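Side-chain contacts in staphylococcal superantigen-like 1 (Staphylococcus aureus, PDB 4O1N), which probably promotes virulence as a secreted protease that cleaves host collagens and cytokines: residues Ile173-Asn176 with Thr180-Ile183; Pro119-Lys124 with Arg152-Lys157. All blocks are in the same frame, centred on the assembly; numbering follows the deposited sequence.

Interaction 1 of 2, residues Ile173-Asn176 with Thr180-Ile183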
ATOM      1  N   ILE A 173       3.565   2.691 -12.162  1.00 30.99           N
ATOM      2  CA  ILE A 173       3.521   4.031 -11.603  1.00 31.08           C
ATOM      3  C   ILE A 173       4.706   4.725 -12.179  1.00 29.95           C
ATOM      4  O   ILE A 173       5.814   4.256 -11.995  1.00 30.25           O
ATOM      5  CB  ILE A 173       3.616   4.023 -10.051  1.00 31.99           C
ATOM      6  CG1 ILE A 173       2.350   3.430  -9.441  1.00 32.13           C
ATOM      7  CG2 ILE A 173       3.774   5.433  -9.501  1.00 33.13           C
ATOM      8  CD1 ILE A 173       2.600   2.403  -8.353  1.00 33.33           C
ATOM      9  N   THR A 174       4.467   5.832 -12.876  1.00 31.11           N
ATOM     10  CA  THR A 174       5.529   6.658 -13.477  1.00 31.90           C
ATOM     11  C   THR A 174       5.751   7.959 -12.692  1.00 30.44           C
ATOM     12  O   THR A 174       4.803   8.733 -12.464  1.00 32.02           O
ATOM     13  CB  THR A 174       5.193   6.974 -14.955  1.00 33.77           C
ATOM     14  OG1 THR A 174       4.695   5.784 -15.594  1.00 35.21           O
ATOM     15  CG2 THR A 174       6.417   7.465 -15.707  1.00 34.56           C
ATOM     16  N   MET A 175       6.996   8.198 -12.273  1.00 28.96           N
ATOM     17  CA  MET A 175       7.318   9.375 -11.465  1.00 28.54           C
ATOM     18  C   MET A 175       7.678  10.520 -12.365  1.00 29.85           C
ATOM     19  O   MET A 175       7.811  10.331 -13.553  1.00 32.26           O
ATOM     20  CB  MET A 175       8.454   9.097 -10.508  1.00 28.97           C
ATOM     21  CG  MET A 175       8.297   7.829  -9.669  1.00 29.66           C
ATOM     22  SD  MET A 175       6.830   7.851  -8.587  1.00 33.60           S
ATOM     23  CE  MET A 175       7.413   9.148  -7.460  1.00 32.71           C
ATOM     24  N   ASN A 176       7.789  11.713 -11.800  1.00 31.46           N
ATOM     25  CA  ASN A 176       8.132  12.909 -12.538  1.00 33.80           C
ATOM     26  C   ASN A 176       9.471  12.832 -13.229  1.00 35.13           C
ATOM     27  O   ASN A 176       9.662  13.419 -14.291  1.00 38.27           O
ATOM     28  CB  ASN A 176       8.094  14.136 -11.632  1.00 35.95           C
ATOM     29  CG  ASN A 176       6.682  14.660 -11.427  1.00 40.08           C
ATOM     30  OD1 ASN A 176       5.730  14.219 -12.076  1.00 48.24           O
ATOM     31  ND2 ASN A 176       6.539  15.619 -10.543  1.00 44.16           N
ATOM     32  N   THR A 180      10.048   4.474 -12.952  1.00 41.82           N
ATOM     33  CA  THR A 180       8.828   3.674 -12.845  1.00 39.39           C
ATOM     34  C   THR A 180       8.926   2.547 -11.788  1.00 38.60           C
ATOM     35  O   THR A 180      10.009   2.031 -11.493  1.00 36.26           O
ATOM     36  CB  THR A 180       8.521   2.988 -14.171  1.00 39.85           C
ATOM     37  OG1 THR A 180       9.529   2.010 -14.403  1.00 41.33           O
ATOM     38  CG2 THR A 180       8.491   3.999 -15.325  1.00 40.95           C
ATOM     39  N   HIS A 181       7.770   2.190 -11.229  1.00 37.56           N
ATOM     40  CA  HIS A 181       7.609   1.032 -10.350  1.00 35.30           C
ATOM     41  C   HIS A 181       6.501   0.229 -10.986  1.00 34.26           C
ATOM     42  O   HIS A 181       5.519   0.804 -11.431  1.00 36.50           O
ATOM     43  CB  HIS A 181       7.209   1.459  -8.944  1.00 33.75           C
ATOM     44  CG  HIS A 181       8.115   2.487  -8.353  1.00 34.03           C
ATOM     45  ND1 HIS A 181       9.257   2.161  -7.657  1.00 35.88           N
ATOM     46  CD2 HIS A 181       8.071   3.835  -8.384  1.00 34.10           C
ATOM     47  CE1 HIS A 181       9.873   3.265  -7.280  1.00 35.32           C
ATOM     48  NE2 HIS A 181       9.176   4.296  -7.716  1.00 34.93           N
ATOM     49  N   THR A 182       6.675  -1.080 -11.080  1.00 33.80           N
ATOM     50  CA  THR A 182       5.746  -1.930 -11.810  1.00 33.29           C
ATOM     51  C   THR A 182       5.385  -3.091 -10.905  1.00 31.74           C
ATOM     52  O   THR A 182       6.189  -3.523 -10.106  1.00 30.14           O
ATOM     53  CB  THR A 182       6.348  -2.454 -13.138  1.00 37.54           C
ATOM     54  OG1 THR A 182       7.206  -3.566 -12.895  1.00 39.97           O
ATOM     55  CG2 THR A 182       7.187  -1.386 -13.851  1.00 40.20           C
ATOM     56  N   ILE A 183       4.171  -3.593 -11.021  1.00 31.37           N
ATOM     57  CA  ILE A 183       3.686  -4.604 -10.099  1.00 32.24           C
ATOM     58  C   ILE A 183       2.884  -5.626 -10.881  1.00 32.24           C
ATOM     59  O   ILE A 183       1.997  -5.272 -11.655  1.00 30.90           O
ATOM     60  CB  ILE A 183       2.752  -3.997  -9.036  1.00 34.55           C
ATOM     61  CG1 ILE A 183       3.499  -3.044  -8.102  1.00 35.19           C
ATOM     62  CG2 ILE A 183       2.081  -5.096  -8.216  1.00 35.99           C
ATOM     63  CD1 ILE A 183       2.579  -2.095  -7.362  1.00 35.33           C
TER

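Interaction 2 of 2, residues Pro119-Lys124 with Arg152-Lys157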
ATOM      1  N   PRO A 119      -2.598  12.746 -10.097  1.00 33.42           N
ATOM      2  CA  PRO A 119      -1.908  12.299 -11.300  1.00 35.37           C
ATOM      3  C   PRO A 119      -2.900  11.658 -12.231  1.00 33.44           C
ATOM      4  O   PRO A 119      -4.049  11.434 -11.837  1.00 32.88           O
ATOM      5  CB  PRO A 119      -0.939  11.228 -10.786  1.00 35.92           C
ATOM      6  CG  PRO A 119      -1.664  10.580  -9.695  1.00 38.01           C
ATOM      7  CD  PRO A 119      -2.649  11.632  -9.136  1.00 39.89           C
ATOM      8  N   ILE A 120      -2.457  11.383 -13.453  1.00 31.58           N
ATOM      9  CA  ILE A 120      -3.303  10.745 -14.426  1.00 31.25           C
ATOM     10  C   ILE A 120      -3.495   9.306 -14.044  1.00 30.15           C
ATOM     11  O   ILE A 120      -2.581   8.661 -13.603  1.00 29.92           O
ATOM     12  CB  ILE A 120      -2.710  10.833 -15.835  1.00 33.46           C
ATOM     13  CG1 ILE A 120      -2.826  12.266 -16.357  1.00 32.69           C
ATOM     14  CG2 ILE A 120      -3.442   9.902 -16.803  1.00 35.36           C
ATOM     15  CD1 ILE A 120      -1.925  12.564 -17.523  1.00 33.29           C
ATOM     16  N   LEU A 121      -4.713   8.819 -14.191  1.00 30.33           N
ATOM     17  CA  LEU A 121      -5.003   7.415 -13.957  1.00 30.98           C
ATOM     18  C   LEU A 121      -5.669   6.842 -15.233  1.00 31.41           C
ATOM     19  O   LEU A 121      -6.666   7.390 -15.727  1.00 28.69           O
ATOM     20  CB  LEU A 121      -5.899   7.231 -12.725  1.00 28.97           C
ATOM     21  CG  LEU A 121      -6.398   5.809 -12.476  1.00 29.49           C
ATOM     22  CD1 LEU A 121      -5.269   4.915 -11.973  1.00 29.86           C
ATOM     23  CD2 LEU A 121      -7.555   5.804 -11.490  1.00 29.07           C
ATOM     24  N   GLU A 122      -5.101   5.746 -15.741  1.00 30.42           N
ATOM     25  CA  GLU A 122      -5.590   5.103 -16.926  1.00 32.13           C
ATOM     26  C   GLU A 122      -5.739   3.615 -16.658  1.00 31.76           C
ATOM     27  O   GLU A 122      -4.809   2.965 -16.189  1.00 32.43           O
ATOM     28  CB  GLU A 122      -4.607   5.347 -18.080  1.00 33.74           C
ATOM     29  CG  GLU A 122      -5.029   4.781 -19.432  1.00 34.99           C
ATOM     30  CD  GLU A 122      -3.998   5.002 -20.550  1.00 38.37           C
ATOM     31  OE1 GLU A 122      -2.887   5.534 -20.281  1.00 39.12           O
ATOM     32  OE2 GLU A 122      -4.290   4.630 -21.721  1.00 38.32           O
ATOM     33  N   ILE A 123      -6.891   3.056 -16.981  1.00 32.93           N
ATOM     34  CA  ILE A 123      -7.078   1.636 -16.788  1.00 35.18           C
ATOM     35  C   ILE A 123      -7.461   0.999 -18.112  1.00 38.37           C
ATOM     36  O   ILE A 123      -8.254   1.575 -18.847  1.00 40.73           O
ATOM     37  CB  ILE A 123      -8.143   1.358 -15.735  1.00 34.26           C
ATOM     38  CG1 ILE A 123      -7.866   2.177 -14.480  1.00 32.55           C
ATOM     39  CG2 ILE A 123      -8.152  -0.121 -15.394  1.00 36.29           C
ATOM     40  CD1 ILE A 123      -8.856   1.964 -13.369  1.00 32.35           C
ATOM     41  N   LYS A 124      -6.885  -0.176 -18.398  1.00 41.08           N
ATOM     42  CA  LYS A 124      -7.124  -0.926 -19.640  1.00 42.33           C
ATOM     43  C   LYS A 124      -7.537  -2.373 -19.390  1.00 42.85           C
ATOM     44  O   LYS A 124      -6.833  -3.060 -18.629  1.00 46.12           O
ATOM     45  CB  LYS A 124      -5.830  -1.005 -20.430  1.00 41.51           C
ATOM     46  CG  LYS A 124      -5.309   0.311 -20.886  1.00 43.12           C
ATOM     47  CD  LYS A 124      -4.334   0.109 -22.031  1.00 45.83           C
ATOM     48  CE  LYS A 124      -4.300   1.361 -22.868  1.00 49.43           C
ATOM     49  NZ  LYS A 124      -3.254   1.278 -23.897  1.00 54.74           N
ATOM     50  N   ARG A 152      -5.799  -2.091  -6.797  1.00 26.60           N
ATOM     51  CA  ARG A 152      -6.440  -3.371  -7.057  1.00 28.48           C
ATOM     52  C   ARG A 152      -7.877  -3.352  -6.593  1.00 29.80           C
ATOM     53  O   ARG A 152      -8.763  -3.867  -7.281  1.00 31.83           O
ATOM     54  CB  ARG A 152      -5.689  -4.519  -6.429  1.00 28.76           C
ATOM     55  CG  ARG A 152      -4.324  -4.749  -7.047  1.00 29.39           C
ATOM     56  CD  ARG A 152      -3.762  -6.133  -6.716  1.00 29.15           C
ATOM     57  NE  ARG A 152      -2.289  -6.142  -6.723  1.00 28.77           N
ATOM     58  CZ  ARG A 152      -1.516  -7.196  -6.989  1.00 28.85           C
ATOM     59  NH1 ARG A 152      -2.030  -8.374  -7.287  1.00 29.43           N
ATOM     60  NH2 ARG A 152      -0.202  -7.066  -6.950  1.00 29.35           N
ATOM     61  N   GLU A 153      -8.115  -2.708  -5.455  1.00 31.01           N
ATOM     62  CA  GLU A 153      -9.462  -2.499  -4.956  1.00 31.06           C
ATOM     63  C   GLU A 153     -10.297  -1.867  -6.043  1.00 32.13           C
ATOM     64  O   GLU A 153     -11.391  -2.348  -6.330  1.00 32.95           O
ATOM     65  CB  GLU A 153      -9.469  -1.600  -3.710  1.00 33.07           C
ATOM     66  CG  GLU A 153     -10.874  -1.183  -3.254  1.00 34.35           C
ATOM     67  CD  GLU A 153     -10.914  -0.448  -1.912  1.00 35.08           C
ATOM     68  OE1 GLU A 153     -10.102   0.464  -1.681  1.00 34.96           O
ATOM     69  OE2 GLU A 153     -11.786  -0.777  -1.087  1.00 35.16           O
ATOM     70  N   ARG A 154      -9.789  -0.819  -6.689  1.00 32.36           N
ATOM     71  CA  ARG A 154     -10.570  -0.206  -7.735  1.00 34.99           C
ATOM     72  C   ARG A 154     -10.794  -1.074  -8.979  1.00 35.63           C
ATOM     73  O   ARG A 154     -11.905  -1.098  -9.511  1.00 34.74           O
ATOM     74  CB  ARG A 154     -10.023   1.145  -8.160  1.00 37.10           C
ATOM     75  CG  ARG A 154     -11.190   1.978  -8.653  1.00 41.72           C
ATOM     76  CD  ARG A 154     -10.835   3.015  -9.674  1.00 43.00           C
ATOM     77  NE  ARG A 154     -10.471   4.226  -8.993  1.00 41.71           N
ATOM     78  CZ  ARG A 154     -10.832   5.434  -9.349  1.00 40.80           C
ATOM     79  NH1 ARG A 154     -11.626   5.632 -10.391  1.00 39.18           N
ATOM     80  NH2 ARG A 154     -10.382   6.460  -8.622  1.00 47.18           N
ATOM     81  N   ALA A 155      -9.757  -1.765  -9.446  1.00 35.80           N
ATOM     82  CA  ALA A 155      -9.887  -2.664 -10.596  1.00 36.41           C
ATOM     83  C   ALA A 155     -10.872  -3.789 -10.282  1.00 38.58           C
ATOM     84  O   ALA A 155     -11.640  -4.236 -11.172  1.00 42.92           O
ATOM     85  CB  ALA A 155      -8.526  -3.240 -10.985  1.00 37.09           C
ATOM     86  N   ILE A 156     -10.851  -4.250  -9.028  1.00 35.31           N
ATOM     87  CA  ILE A 156     -11.759  -5.295  -8.613  1.00 33.65           C
ATOM     88  C   ILE A 156     -13.200  -4.798  -8.508  1.00 35.69           C
ATOM     89  O   ILE A 156     -14.123  -5.429  -8.981  1.00 38.01           O
ATOM     90  CB  ILE A 156     -11.368  -5.896  -7.259  1.00 31.92           C
ATOM     91  CG1 ILE A 156     -10.053  -6.641  -7.365  1.00 30.74           C
ATOM     92  CG2 ILE A 156     -12.463  -6.842  -6.762  1.00 31.29           C
ATOM     93  CD1 ILE A 156      -9.441  -6.978  -6.023  1.00 29.67           C
ATOM     94  N   LYS A 157     -13.411  -3.670  -7.869  1.00 38.47           N
ATOM     95  CA  LYS A 157     -14.773  -3.277  -7.597  1.00 42.29           C
ATOM     96  C   LYS A 157     -15.499  -2.689  -8.774  1.00 38.94           C
ATOM     97  O   LYS A 157     -16.664  -2.953  -8.936  1.00 41.14           O
ATOM     98  CB  LYS A 157     -14.830  -2.374  -6.368  1.00 47.54           C
ATOM     99  CG  LYS A 157     -14.440  -3.176  -5.137  1.00 54.57           C
ATOM    100  CD  LYS A 157     -14.837  -2.534  -3.818  1.00 62.02           C
ATOM    101  CE  LYS A 157     -14.863  -3.596  -2.707  1.00 69.72           C
ATOM    102  NZ  LYS A 157     -14.732  -3.008  -1.346  1.00 68.83           N
TER

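Interaction 1 of 2, residues Ile173-Asn176 with Thr180-Ile183
In the beta-grasp domain, strands 171-175 and 180-183 form a beta hairpin, and Ile173 faces His181 across it. The strand directions differ by 172°, so the pairing is antiparallel. Ile173 and His181 are a hydrogen-bonded pair: Ile173 N donates to His181 O at 2.8 Å, and His181 N returns a bond to Ile173 O at 2.9 Å. Ile173 O also receives a CA-H contact from Thr180 CA, 3.2 Å away.

The next pair, Thr174 and Thr180, is non-hydrogen-bonded. Its side chains lie on the other face, pointing the same way, with Thr174 CG2 4.1 Å from Thr180 CG2. On the face of Ile173 and His181, apolar cover includes Leu147 of helix 144-159, which touches Ile173, and Ile198, which touches Ile173, Met175 and His181.

Met175 supplies the remaining side-chain contact. With CG beside the backbone N (chi1 -50°) and further bends along the chain, it reaches the rim of the imidazole, not its face. The sulfur SD lies 5.1 Å from the centroid of the His181 ring, 85° off the ring normal, an edge-on sulfur-aromatic approach. His181 ND1 is hydrogen-bonded to a glycerol, probably from the crystallisation liquor, while His181 NE2 meets Met175 CG at 4.1 Å.

Interaction 2 of 2, residues Pro119-Lys124 with Arg152-Lys157
Arg154 meets Leu121 across this contact through its flat guanidinium, while Arg152, on the same helix, has the polar atom held by several groups: Arg152 NH1 is hydrogen-bonded to both Gln187 O and Tyr162 OH. Arg152 NE adds a salt bridge to Asp148, so this arginine is tied away from segment 119-124.

Between the two segments the evidence points to packing alone, as no hydrogen bond links them. The methyl Leu121 CD2 sits 3.9 Å above the guanidinium plane of Arg154, over its centre, with Arg154 CZ as its closest atom. Leu121 extends with CG anti to its backbone N (chi1 173°); the arginine chain, coming from the opposite direction, bends at chi3 (-89°), and its guanidinium lies with one face under the methyl. Two residues further along the strand, Ile123 CD1 lies 4.3 Å from Arg154 CD.

Helix 144-159 thus covers strand 120-125 in the helix-on-sheet layer of the beta-grasp fold, with Leu131 beside both Leu121 and Ile123, and Met210 touching Ile123 and Ala155. Arg154 borders this aliphatic layer, offering its CD methylene and one guanidinium face; the methyl covers that flat side by van der Waals contact and leaves the N-H groups, which lie in the plane, directed elsewhere.

How the interactions relate
Both contacts belong to the beta-grasp domain and reach the same five-stranded sheet, their centres 14 Å apart. Interaction 2 comes first along the chain, tying strand 120-125 to helix 144-159; interaction 1 follows, pairing strands 171-175 and 180-183. In the sheet, strand 203-210 lies between 120-125 and 171-175, while 180-183 is an outermost strand, so the two contacts sample different parts of it. The helix spans both: Ile183 CG2 of the hairpin packs 3.3 Å from Arg152 NH2. Interaction 2 is buried between helix and sheet, whereas interaction 1 is a surface contact. Helix 144-159 thus lies across the sheet from strand 120-125, next to one edge, to hairpin strand 180-183 at the other.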